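Long-range contacts in siderophore enterobactin esterase (Emericella nidulans, PDB 6GUO), which hydrolyses the ester bonds of the bacterial xenosiderophore enterobactin, an activity required for the intracellular release of iron: residues Ala52-Val58 / Phe156-Phe162; Ala131-Leu135 / Phe170-Ala174; Arg221-Arg227 / Glu275-Asp281. All coordinates share one frame; numbering follows the deposited sequence.

Contact 1: residues Ala52-Val58 / Phe156-Phe162; sequences ANAVYLV and FGRTALF
Ala52 opens a parallel pairing of two strands by accepting, through its O, the backbone N of Gly157 at 2.8 Å, while its CB meets CE1 of the Phe156 ring. At Asn53 the register slips by one residue, a beta bulge in which 156-162 carries the extra residue, Gly157. The Asn53 side chain bridges the slip: with CG anti to its own carbonyl carbon (chi1 -63°), OD1 reaches across to the backbone N of Arg158 at 2.8 Å. That bond is bent, 141° at the hydrogen, and its donor is tilted from the amide plane. The Asn53 amide runs alongside the start of the Arg158 side chain, OD1 lying 3.4 Å from Arg158 CB. From Ala54 on, the pairing is regular: Ala54 N binds Arg158 O, Ala54 O receives Ala160 N, and the Ala54 methyl lies 3.9 Å from CD1 of Phe156. Val55 sends its CG2 to the CB of Ala160 on the sheet face that also carries Leu57 and Phe162. Tyr56 N makes a short, straight bond of 2.7 Å to Ala160 O, an oxygen that also lies at the edge of the Tyr56 ring. Leu57 CD2 packs at 3.8 Å against CB of Phe162, whose ring turns off from strand 52-58. Val58 closes the series with a longer bond, its N 3.2 Å from Phe162 O, and sets CG1 near Leu161 CD1. These are two central strands of the alpha/beta-hydrolase sheet: strand 83-90 continues it beyond 52-58, strand 184-188 beyond 156-162, and helix 131-150 covers the Tyr56 and Thr159 face through Arg143.

Contact 2: residues Ala131-Leu135 / Phe170-Ala174; sequences ADEFL and FALHA
Asp132 and His173 join two helices, whose short segments here cross at 77°, by a short, nearly linear bond, His173 NE2 to Asp132 OD1 at 2.6 Å. The carboxylate oxygen lies in the imidazole plane, but the nitrogen meets it on its syn side, 31° out of the carboxylate plane. His173 holds CG anti to its backbone N (chi1 176°), which carries the ring across to the neighbouring helix; Asp132 starts away from that helix and swings its carboxylate back. Because ND1 of His173 is bonded to Glu202, both ring nitrogens are engaged and the rotation of the imidazole is fixed. The two carboxylates would probably favour a positively charged ring. CB of Ala131 touches both rings, lying 3.8 Å from CD1 of Phe170 and also against CD2 of His173. Phe170, its CG likewise trans to N, drives the rim of its ring into the first helix: CE1 comes to 3.4 Å from Ala131 O, at the ring edge, and CZ to 3.9 Å from Leu135 CB. Phe134 meets this ring obliquely, CD2 to Phe170 CZ 3.7 Å. Farther along, the CD2 branch of Leu135 rests on the CB of Ala174 at 3.6 Å. Helix 166-177 begins within the Gly163-Ser165-Gly167 turn, which fits the nucleophile elbow of alpha/beta-hydrolases, and Phe170 touches that turn. The pair thus represents the elbow helix packed against the preceding helix, 131-150, on one side of the central sheet.

Contact 3: residues Arg221-Arg227 / Glu275-Asp281; sequences RLSFGSR and EVKEYLD
The phenol oxygen of Tyr279 is gripped end-on by both terminal nitrogens of Arg221, NH2 at 3.0 Å from OH and NH1 at a longer 3.3 Å. OH lies in the guanidinium plane, and that plane stands 70° from the phenol ring. On another edge of the same group, Arg221 NE makes a straight salt bridge of 2.8 Å to Glu275 OE2, reached on its anti side. An extended chain, CG trans to the backbone N (chi1 -170°), brings Arg221 alongside Glu275 and Lys277, and CB of Lys277 covers one guanidinium face, 3.5 Å from NH1. With NE, NH1 and NH2 all engaged, the orientation of the guanidinium is fixed. Beneath these side chains the strands run parallel, the last two of the alpha/beta-hydrolase sheet; 273-279 is its outermost strand within the chain. Phe224 occupies the other face: its CG sits between backbone N and carbonyl carbon (chi1 60°), laying the ring over its neighbour so that CA of Glu278 lies above the ring centre in a CH-pi contact and Glu278 CG is 3.5 Å from CE1. Helix 254-268 packs on Phe224 and Val276, helix 288-301 on Arg221 and Tyr279. Past the strand ends, Ser226 OG accepts Asp281 N at 2.8 Å, and a water links Arg227 NE to Asp281 OD1. Leu280 meets Leu280 of the second subunit.

From the N terminus, strand 52-58 comes first and pairs with strand 156-162, so contact 1 closes a loop of 97 residues. Helix 131-150 lies inside that loop, and its partner 170-174 lies beyond it: contacts 1 and 2 cross along the chain. They also touch, Val58 packing on Phe134 and Phe170, and Leu161 on Phe170 and Ala171, which ties the sheet centre to helix 131-150 and to helix 166-177, which leaves the turn 163-167. Contact 3 follows in series, closing a 47-residue loop at the far edge of the same sheet. It stays about 6 Å from contact 1 at the nearest atoms but meets contact 2 through Leu172 and Leu222.

Contact 1: residues Ala52-Val58 / Phe156-Phe162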
loop_
_atom_site.group_PDB
_atom_site.type_symbol
_atom_site.label_atom_id
_atom_site.label_comp_id
_atom_site.label_asym_id
_atom_site.label_seq_id
_atom_site.Cartn_x
_atom_site.Cartn_y
_atom_site.Cartn_z
ATOM N N ALA A 52 -14.311 -14.223 -11.139
ATOM C CA ALA A 52 -13.623 -13.177 -10.391
ATOM C C ALA A 52 -14.434 -12.700 -9.203
ATOM O O ALA A 52 -15.639 -12.920 -9.128
ATOM C CB ALA A 52 -13.306 -12.002 -11.301
ATOM N N ASN A 53 -13.741 -12.065 -8.268
ATOM C CA ASN A 53 -14.369 -11.249 -7.247
ATOM C C ASN A 53 -14.097 -9.801 -7.616
ATOM O O ASN A 53 -13.394 -9.529 -8.592
ATOM C CB ASN A 53 -13.825 -11.620 -5.872
ATOM C CG ASN A 53 -14.147 -13.059 -5.504
ATOM O OD1 ASN A 53 -15.262 -13.522 -5.729
ATOM N ND2 ASN A 53 -13.168 -13.779 -4.966
ATOM N N ALA A 54 -14.695 -8.880 -6.874
ATOM C CA ALA A 54 -14.559 -7.456 -7.171
ATOM C C ALA A 54 -14.503 -6.638 -5.895
ATOM O O ALA A 54 -15.201 -6.940 -4.928
ATOM C CB ALA A 54 -15.710 -6.989 -8.045
ATOM N N VAL A 55 -13.668 -5.602 -5.900
ATOM C CA VAL A 55 -13.618 -4.651 -4.802
ATOM C C VAL A 55 -13.845 -3.258 -5.372
ATOM O O VAL A 55 -13.196 -2.858 -6.346
ATOM C CB VAL A 55 -12.315 -4.747 -3.967
ATOM C CG1 VAL A 55 -11.064 -4.481 -4.793
ATOM C CG2 VAL A 55 -12.390 -3.817 -2.764
ATOM N N TYR A 56 -14.807 -2.559 -4.772
ATOM C CA TYR A 56 -15.178 -1.202 -5.145
ATOM C C TYR A 56 -14.598 -0.248 -4.109
ATOM O O TYR A 56 -14.749 -0.468 -2.907
ATOM C CB TYR A 56 -16.708 -1.077 -5.240
ATOM C CG TYR A 56 -17.262 -1.825 -6.430
ATOM C CD1 TYR A 56 -17.577 -1.157 -7.612
ATOM C CD2 TYR A 56 -17.435 -3.209 -6.394
ATOM C CE1 TYR A 56 -18.057 -1.841 -8.719
ATOM C CE2 TYR A 56 -17.914 -3.902 -7.498
ATOM C CZ TYR A 56 -18.230 -3.212 -8.655
ATOM O OH TYR A 56 -18.699 -3.892 -9.753
ATOM N N LEU A 57 -13.925 0.800 -4.580
ATOM C CA LEU A 57 -13.238 1.751 -3.714
ATOM C C LEU A 57 -13.804 3.153 -3.912
ATOM O O LEU A 57 -13.861 3.628 -5.036
ATOM C CB LEU A 57 -11.745 1.781 -4.045
ATOM C CG LEU A 57 -10.987 0.463 -4.214
ATOM C CD1 LEU A 57 -9.592 0.743 -4.756
ATOM C CD2 LEU A 57 -10.904 -0.276 -2.898
ATOM N N VAL A 58 -14.208 3.806 -2.823
ATOM C CA VAL A 58 -14.523 5.248 -2.872
ATOM C C VAL A 58 -13.263 6.024 -2.485
ATOM O O VAL A 58 -12.327 5.436 -1.961
ATOM C CB VAL A 58 -15.766 5.623 -2.043
ATOM C CG1 VAL A 58 -16.986 4.911 -2.615
ATOM C CG2 VAL A 58 -15.596 5.323 -0.557
ATOM N N PHE A 156 -18.998 -12.968 -11.578
ATOM C CA PHE A 156 -18.510 -12.300 -10.369
ATOM C C PHE A 156 -19.087 -12.951 -9.123
ATOM O O PHE A 156 -20.298 -13.060 -8.994
ATOM C CB PHE A 156 -18.826 -10.805 -10.400
ATOM C CG PHE A 156 -17.936 -10.034 -11.330
ATOM C CD1 PHE A 156 -16.722 -9.526 -10.884
ATOM C CD2 PHE A 156 -18.283 -9.864 -12.665
ATOM C CE1 PHE A 156 -15.890 -8.829 -11.744
ATOM C CE2 PHE A 156 -17.453 -9.174 -13.533
ATOM C CZ PHE A 156 -16.255 -8.652 -13.073
ATOM N N GLY A 157 -18.209 -13.363 -8.213
ATOM C CA GLY A 157 -18.590 -14.146 -7.046
ATOM C C GLY A 157 -18.902 -13.315 -5.822
ATOM O O GLY A 157 -20.035 -13.300 -5.350
ATOM N N ARG A 158 -17.883 -12.636 -5.311
ATOM C CA ARG A 158 -17.976 -11.859 -4.083
ATOM C C ARG A 158 -17.667 -10.409 -4.422
ATOM O O ARG A 158 -16.737 -10.153 -5.174
ATOM C CB ARG A 158 -16.970 -12.391 -3.063
ATOM C CG ARG A 158 -17.208 -11.913 -1.644
ATOM C CD ARG A 158 -16.343 -12.661 -0.639
ATOM N NE ARG A 158 -16.938 -13.932 -0.198
ATOM C CZ ARG A 158 -16.566 -15.163 -0.571
ATOM N NH1 ARG A 158 -17.210 -16.213 -0.068
ATOM N NH2 ARG A 158 -15.570 -15.375 -1.431
ATOM N N THR A 159 -18.455 -9.478 -3.886
ATOM C CA THR A 159 -18.212 -8.045 -4.071
ATOM C C THR A 159 -17.932 -7.382 -2.732
ATOM O O THR A 159 -18.514 -7.751 -1.709
ATOM C CB THR A 159 -19.391 -7.329 -4.756
ATOM O OG1 THR A 159 -20.571 -7.459 -3.957
ATOM C CG2 THR A 159 -19.628 -7.915 -6.140
ATOM N N ALA A 160 -17.031 -6.404 -2.748
ATOM C CA ALA A 160 -16.662 -5.671 -1.547
ATOM C C ALA A 160 -16.668 -4.172 -1.801
ATOM O O ALA A 160 -16.411 -3.726 -2.921
ATOM C CB ALA A 160 -15.292 -6.109 -1.065
ATOM N N LEU A 161 -16.965 -3.419 -0.746
ATOM C CA LEU A 161 -16.862 -1.962 -0.735
ATOM C C LEU A 161 -15.854 -1.555 0.334
ATOM O O LEU A 161 -16.021 -1.904 1.508
ATOM C CB LEU A 161 -18.217 -1.332 -0.413
ATOM C CG LEU A 161 -18.275 0.202 -0.291
ATOM C CD1 LEU A 161 -17.903 0.891 -1.599
ATOM C CD2 LEU A 161 -19.657 0.628 0.175
ATOM N N PHE A 162 -14.837 -0.791 -0.071
ATOM C CA PHE A 162 -13.881 -0.196 0.859
ATOM C C PHE A 162 -13.975 1.318 0.807
ATOM O O PHE A 162 -14.025 1.901 -0.267
ATOM C CB PHE A 162 -12.450 -0.615 0.522
ATOM C CG PHE A 162 -11.407 0.003 1.420
ATOM C CD1 PHE A 162 -10.873 -0.709 2.482
ATOM C CD2 PHE A 162 -10.962 1.309 1.206
ATOM C CE1 PHE A 162 -9.915 -0.143 3.308
ATOM C CE2 PHE A 162 -10.008 1.880 2.034
ATOM C CZ PHE A 162 -9.487 1.152 3.086
#

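Contact 2: residues Ala131-Leu135 / Phe170-Ala174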
loop_
_atom_site.group_PDB
_atom_site.type_symbol
_atom_site.label_atom_id
_atom_site.label_comp_id
_atom_site.label_asym_id
_atom_site.label_seq_id
_atom_site.Cartn_x
_atom_site.Cartn_y
_atom_site.Cartn_z
ATOM N N ALA A 131 -25.015 10.679 -0.312
ATOM C CA ALA A 131 -24.595 9.265 -0.265
ATOM C C ALA A 131 -25.580 8.295 -0.902
ATOM O O ALA A 131 -25.160 7.330 -1.542
ATOM C CB ALA A 131 -24.282 8.830 1.153
ATOM N N ASP A 132 -26.878 8.540 -0.735
ATOM C CA ASP A 132 -27.885 7.684 -1.373
ATOM C C ASP A 132 -27.825 7.783 -2.896
ATOM O O ASP A 132 -27.943 6.768 -3.581
ATOM C CB ASP A 132 -29.292 7.990 -0.851
ATOM C CG ASP A 132 -29.482 7.565 0.595
ATOM O OD1 ASP A 132 -28.802 6.618 1.047
ATOM O OD2 ASP A 132 -30.320 8.173 1.288
ATOM N N GLU A 133 -27.621 8.997 -3.411
ATOM C CA GLU A 133 -27.433 9.218 -4.851
ATOM C C GLU A 133 -26.181 8.506 -5.369
ATOM O O GLU A 133 -26.209 7.866 -6.419
ATOM C CB GLU A 133 -27.337 10.716 -5.166
ATOM C CG GLU A 133 -28.631 11.487 -4.946
ATOM C CD GLU A 133 -28.470 12.994 -5.087
ATOM O OE1 GLU A 133 -27.413 13.462 -5.565
ATOM O OE2 GLU A 133 -29.417 13.718 -4.715
ATOM N N PHE A 134 -25.092 8.620 -4.615
ATOM C CA PHE A 134 -23.818 8.003 -4.984
ATOM C C PHE A 134 -23.877 6.473 -4.948
ATOM O O PHE A 134 -23.356 5.790 -5.824
ATOM C CB PHE A 134 -22.708 8.518 -4.054
ATOM C CG PHE A 134 -21.314 8.230 -4.539
ATOM C CD1 PHE A 134 -20.952 8.455 -5.868
ATOM C CD2 PHE A 134 -20.344 7.765 -3.655
ATOM C CE1 PHE A 134 -19.668 8.200 -6.309
ATOM C CE2 PHE A 134 -19.054 7.513 -4.095
ATOM C CZ PHE A 134 -18.712 7.727 -5.421
ATOM N N LEU A 135 -24.526 5.948 -3.940
ATOM C CA LEU A 135 -24.704 4.511 -3.792
ATOM C C LEU A 135 -25.566 3.933 -4.923
ATOM O O LEU A 135 -25.277 2.857 -5.448
ATOM C CB LEU A 135 -25.323 4.230 -2.427
ATOM C CG LEU A 135 -25.460 2.798 -1.919
ATOM C CD1 LEU A 135 -24.276 1.925 -2.312
ATOM C CD2 LEU A 135 -25.598 2.832 -0.405
ATOM N N PHE A 170 -19.513 6.161 4.618
ATOM C CA PHE A 170 -20.277 5.737 3.445
ATOM C C PHE A 170 -20.494 4.224 3.414
ATOM O O PHE A 170 -21.610 3.768 3.191
ATOM C CB PHE A 170 -19.580 6.212 2.163
ATOM C CG PHE A 170 -20.279 5.807 0.898
ATOM C CD1 PHE A 170 -21.368 6.541 0.424
ATOM C CD2 PHE A 170 -19.853 4.699 0.172
ATOM C CE1 PHE A 170 -22.016 6.169 -0.743
ATOM C CE2 PHE A 170 -20.501 4.323 -0.998
ATOM C CZ PHE A 170 -21.587 5.061 -1.456
ATOM N N ALA A 171 -19.425 3.462 3.644
ATOM C CA ALA A 171 -19.506 2.001 3.736
ATOM C C ALA A 171 -20.491 1.538 4.813
ATOM O O ALA A 171 -21.310 0.641 4.565
ATOM C CB ALA A 171 -18.130 1.405 3.987
ATOM N N LEU A 172 -20.421 2.156 5.991
ATOM C CA LEU A 172 -21.363 1.859 7.077
ATOM C C LEU A 172 -22.801 2.204 6.699
ATOM O O LEU A 172 -23.719 1.407 6.941
ATOM C CB LEU A 172 -20.961 2.583 8.366
ATOM C CG LEU A 172 -19.651 2.104 9.013
ATOM C CD1 LEU A 172 -19.338 2.928 10.250
ATOM C CD2 LEU A 172 -19.693 0.621 9.359
ATOM N N HIS A 173 -22.997 3.376 6.097
ATOM C CA HIS A 173 -24.321 3.768 5.598
ATOM C C HIS A 173 -24.899 2.743 4.607
ATOM O O HIS A 173 -26.071 2.378 4.709
ATOM C CB HIS A 173 -24.275 5.162 4.967
ATOM C CG HIS A 173 -25.573 5.580 4.358
ATOM N ND1 HIS A 173 -26.677 5.897 5.117
ATOM C CD2 HIS A 173 -25.956 5.698 3.067
ATOM C CE1 HIS A 173 -27.681 6.211 4.318
ATOM N NE2 HIS A 173 -27.269 6.095 3.068
ATOM N N ALA A 174 -24.070 2.271 3.675
ATOM C CA ALA A 174 -24.478 1.238 2.725
ATOM C C ALA A 174 -24.903 -0.033 3.460
ATOM O O ALA A 174 -26.001 -0.535 3.234
ATOM C CB ALA A 174 -23.358 0.940 1.739
#

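Contact 3: residues Arg221-Arg227 / Glu275-Asp281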
loop_
_atom_site.group_PDB
_atom_site.type_symbol
_atom_site.label_atom_id
_atom_site.label_comp_id
_atom_site.label_asym_id
_atom_site.label_seq_id
_atom_site.Cartn_x
_atom_site.Cartn_y
_atom_site.Cartn_z
ATOM N N ARG A 221 -15.535 -5.388 8.185
ATOM C CA ARG A 221 -14.250 -5.184 8.844
ATOM C C ARG A 221 -14.115 -3.709 9.181
ATOM O O ARG A 221 -14.136 -2.867 8.286
ATOM C CB ARG A 221 -13.074 -5.622 7.971
ATOM C CG ARG A 221 -11.751 -5.636 8.738
ATOM C CD ARG A 221 -10.615 -6.180 7.895
ATOM N NE ARG A 221 -9.430 -6.519 8.697
ATOM C CZ ARG A 221 -8.286 -5.827 8.756
ATOM N NH1 ARG A 221 -7.296 -6.275 9.531
ATOM N NH2 ARG A 221 -8.100 -4.707 8.061
ATOM N N LEU A 222 -14.002 -3.417 10.477
ATOM C CA LEU A 222 -13.719 -2.074 10.976
ATOM C C LEU A 222 -12.239 -1.960 11.261
ATOM O O LEU A 222 -11.606 -2.937 11.656
ATOM C CB LEU A 222 -14.490 -1.808 12.270
ATOM C CG LEU A 222 -15.991 -1.588 12.080
ATOM C CD1 LEU A 222 -16.739 -1.857 13.371
ATOM C CD2 LEU A 222 -16.252 -0.173 11.582
ATOM N N SER A 223 -11.686 -0.767 11.081
ATOM C CA SER A 223 -10.295 -0.531 11.456
ATOM C C SER A 223 -10.032 0.919 11.811
ATOM O O SER A 223 -10.800 1.814 11.447
ATOM C CB SER A 223 -9.344 -0.995 10.347
ATOM O OG SER A 223 -9.433 -0.159 9.204
ATOM N N PHE A 224 -8.943 1.137 12.542
ATOM C CA PHE A 224 -8.491 2.478 12.880
ATOM C C PHE A 224 -7.032 2.420 13.297
ATOM O O PHE A 224 -6.521 1.354 13.642
ATOM C CB PHE A 224 -9.358 3.097 13.996
ATOM C CG PHE A 224 -9.355 2.321 15.285
ATOM C CD1 PHE A 224 -8.446 2.625 16.300
ATOM C CD2 PHE A 224 -10.263 1.284 15.490
ATOM C CE1 PHE A 224 -8.446 1.911 17.494
ATOM C CE2 PHE A 224 -10.269 0.570 16.681
ATOM C CZ PHE A 224 -9.360 0.880 17.681
ATOM N N GLY A 225 -6.358 3.559 13.230
ATOM C CA GLY A 225 -4.997 3.680 13.751
ATOM C C GLY A 225 -5.032 4.070 15.215
ATOM O O GLY A 225 -5.859 4.890 15.609
ATOM N N SER A 226 -4.126 3.513 16.022
ATOM C CA SER A 226 -4.127 3.777 17.472
ATOM C C SER A 226 -3.952 5.259 17.817
ATOM O O SER A 226 -4.493 5.731 18.817
ATOM C CB SER A 226 -3.060 2.942 18.195
ATOM O OG SER A 226 -1.752 3.424 17.925
ATOM N N ARG A 227 -3.213 5.985 16.981
ATOM C CA ARG A 227 -2.948 7.402 17.208
ATOM C C ARG A 227 -4.092 8.339 16.827
ATOM O O ARG A 227 -4.020 9.526 17.132
ATOM C CB ARG A 227 -1.689 7.835 16.466
ATOM C CG ARG A 227 -0.443 7.129 16.949
ATOM C CD ARG A 227 0.776 7.645 16.221
ATOM N NE ARG A 227 2.016 7.201 16.855
ATOM C CZ ARG A 227 3.238 7.505 16.419
ATOM N NH1 ARG A 227 3.407 8.262 15.336
ATOM N NH2 ARG A 227 4.301 7.054 17.075
ATOM N N GLU A 275 -15.144 -8.106 12.266
ATOM C CA GLU A 275 -13.773 -7.982 12.744
ATOM C C GLU A 275 -13.447 -6.508 12.934
ATOM O O GLU A 275 -13.895 -5.665 12.159
ATOM C CB GLU A 275 -12.816 -8.631 11.731
ATOM C CG GLU A 275 -11.327 -8.434 11.995
ATOM C CD GLU A 275 -10.456 -9.340 11.135
ATOM O OE1 GLU A 275 -10.555 -10.579 11.265
ATOM O OE2 GLU A 275 -9.666 -8.820 10.326
ATOM N N VAL A 276 -12.685 -6.211 13.983
ATOM C CA VAL A 276 -12.132 -4.880 14.205
ATOM C C VAL A 276 -10.623 -5.026 14.376
ATOM O O VAL A 276 -10.157 -5.970 15.025
ATOM C CB VAL A 276 -12.782 -4.145 15.411
ATOM C CG1 VAL A 276 -12.541 -4.870 16.731
ATOM C CG2 VAL A 276 -12.289 -2.701 15.490
ATOM N N LYS A 277 -9.873 -4.098 13.789
ATOM C CA LYS A 277 -8.411 -4.093 13.879
ATOM C C LYS A 277 -7.920 -2.694 14.232
ATOM O O LYS A 277 -8.225 -1.727 13.532
ATOM C CB LYS A 277 -7.794 -4.558 12.551
ATOM C CG LYS A 277 -6.273 -4.453 12.443
ATOM C CD LYS A 277 -5.544 -5.342 13.440
ATOM C CE LYS A 277 -4.050 -5.031 13.487
ATOM N NZ LYS A 277 -3.272 -5.705 12.417
ATOM N N GLU A 278 -7.166 -2.601 15.324
ATOM C CA GLU A 278 -6.449 -1.390 15.687
ATOM C C GLU A 278 -5.045 -1.525 15.129
ATOM O O GLU A 278 -4.349 -2.492 15.453
ATOM C CB GLU A 278 -6.383 -1.231 17.208
ATOM C CG GLU A 278 -5.564 -0.033 17.678
ATOM C CD GLU A 278 -5.656 0.199 19.174
ATOM O OE1 GLU A 278 -5.471 1.354 19.606
ATOM O OE2 GLU A 278 -5.902 -0.769 19.924
ATOM N N TYR A 279 -4.631 -0.568 14.303
ATOM C CA TYR A 279 -3.275 -0.553 13.751
ATOM C C TYR A 279 -2.383 0.294 14.652
ATOM O O TYR A 279 -2.522 1.514 14.694
ATOM C CB TYR A 279 -3.276 -0.029 12.310
ATOM C CG TYR A 279 -3.814 -1.038 11.325
ATOM C CD1 TYR A 279 -2.989 -2.022 10.799
ATOM C CD2 TYR A 279 -5.155 -1.026 10.935
ATOM C CE1 TYR A 279 -3.466 -2.961 9.905
ATOM C CE2 TYR A 279 -5.647 -1.967 10.041
ATOM C CZ TYR A 279 -4.797 -2.935 9.531
ATOM O OH TYR A 279 -5.255 -3.876 8.651
ATOM N N LEU A 280 -1.478 -0.358 15.380
ATOM C CA LEU A 280 -0.634 0.338 16.351
ATOM C C LEU A 280 0.285 1.358 15.686
ATOM O O LEU A 280 0.878 1.083 14.642
ATOM C CB LEU A 280 0.211 -0.650 17.162
ATOM C CG LEU A 280 -0.490 -1.552 18.173
ATOM C CD1 LEU A 280 0.557 -2.383 18.905
ATOM C CD2 LEU A 280 -1.327 -0.753 19.168
ATOM N N ASP A 281 0.367 2.541 16.297
ATOM C CA ASP A 281 1.257 3.634 15.880
ATOM C C ASP A 281 0.902 4.311 14.554
ATOM O O ASP A 281 1.680 5.130 14.058
ATOM C CB ASP A 281 2.733 3.182 15.838
ATOM C CG ASP A 281 3.142 2.372 17.053
ATOM O OD1 ASP A 281 2.734 2.711 18.188
ATOM O OD2 ASP A 281 3.883 1.388 16.865
HETATM O O HOH W 1 1.815 5.332 19.091
#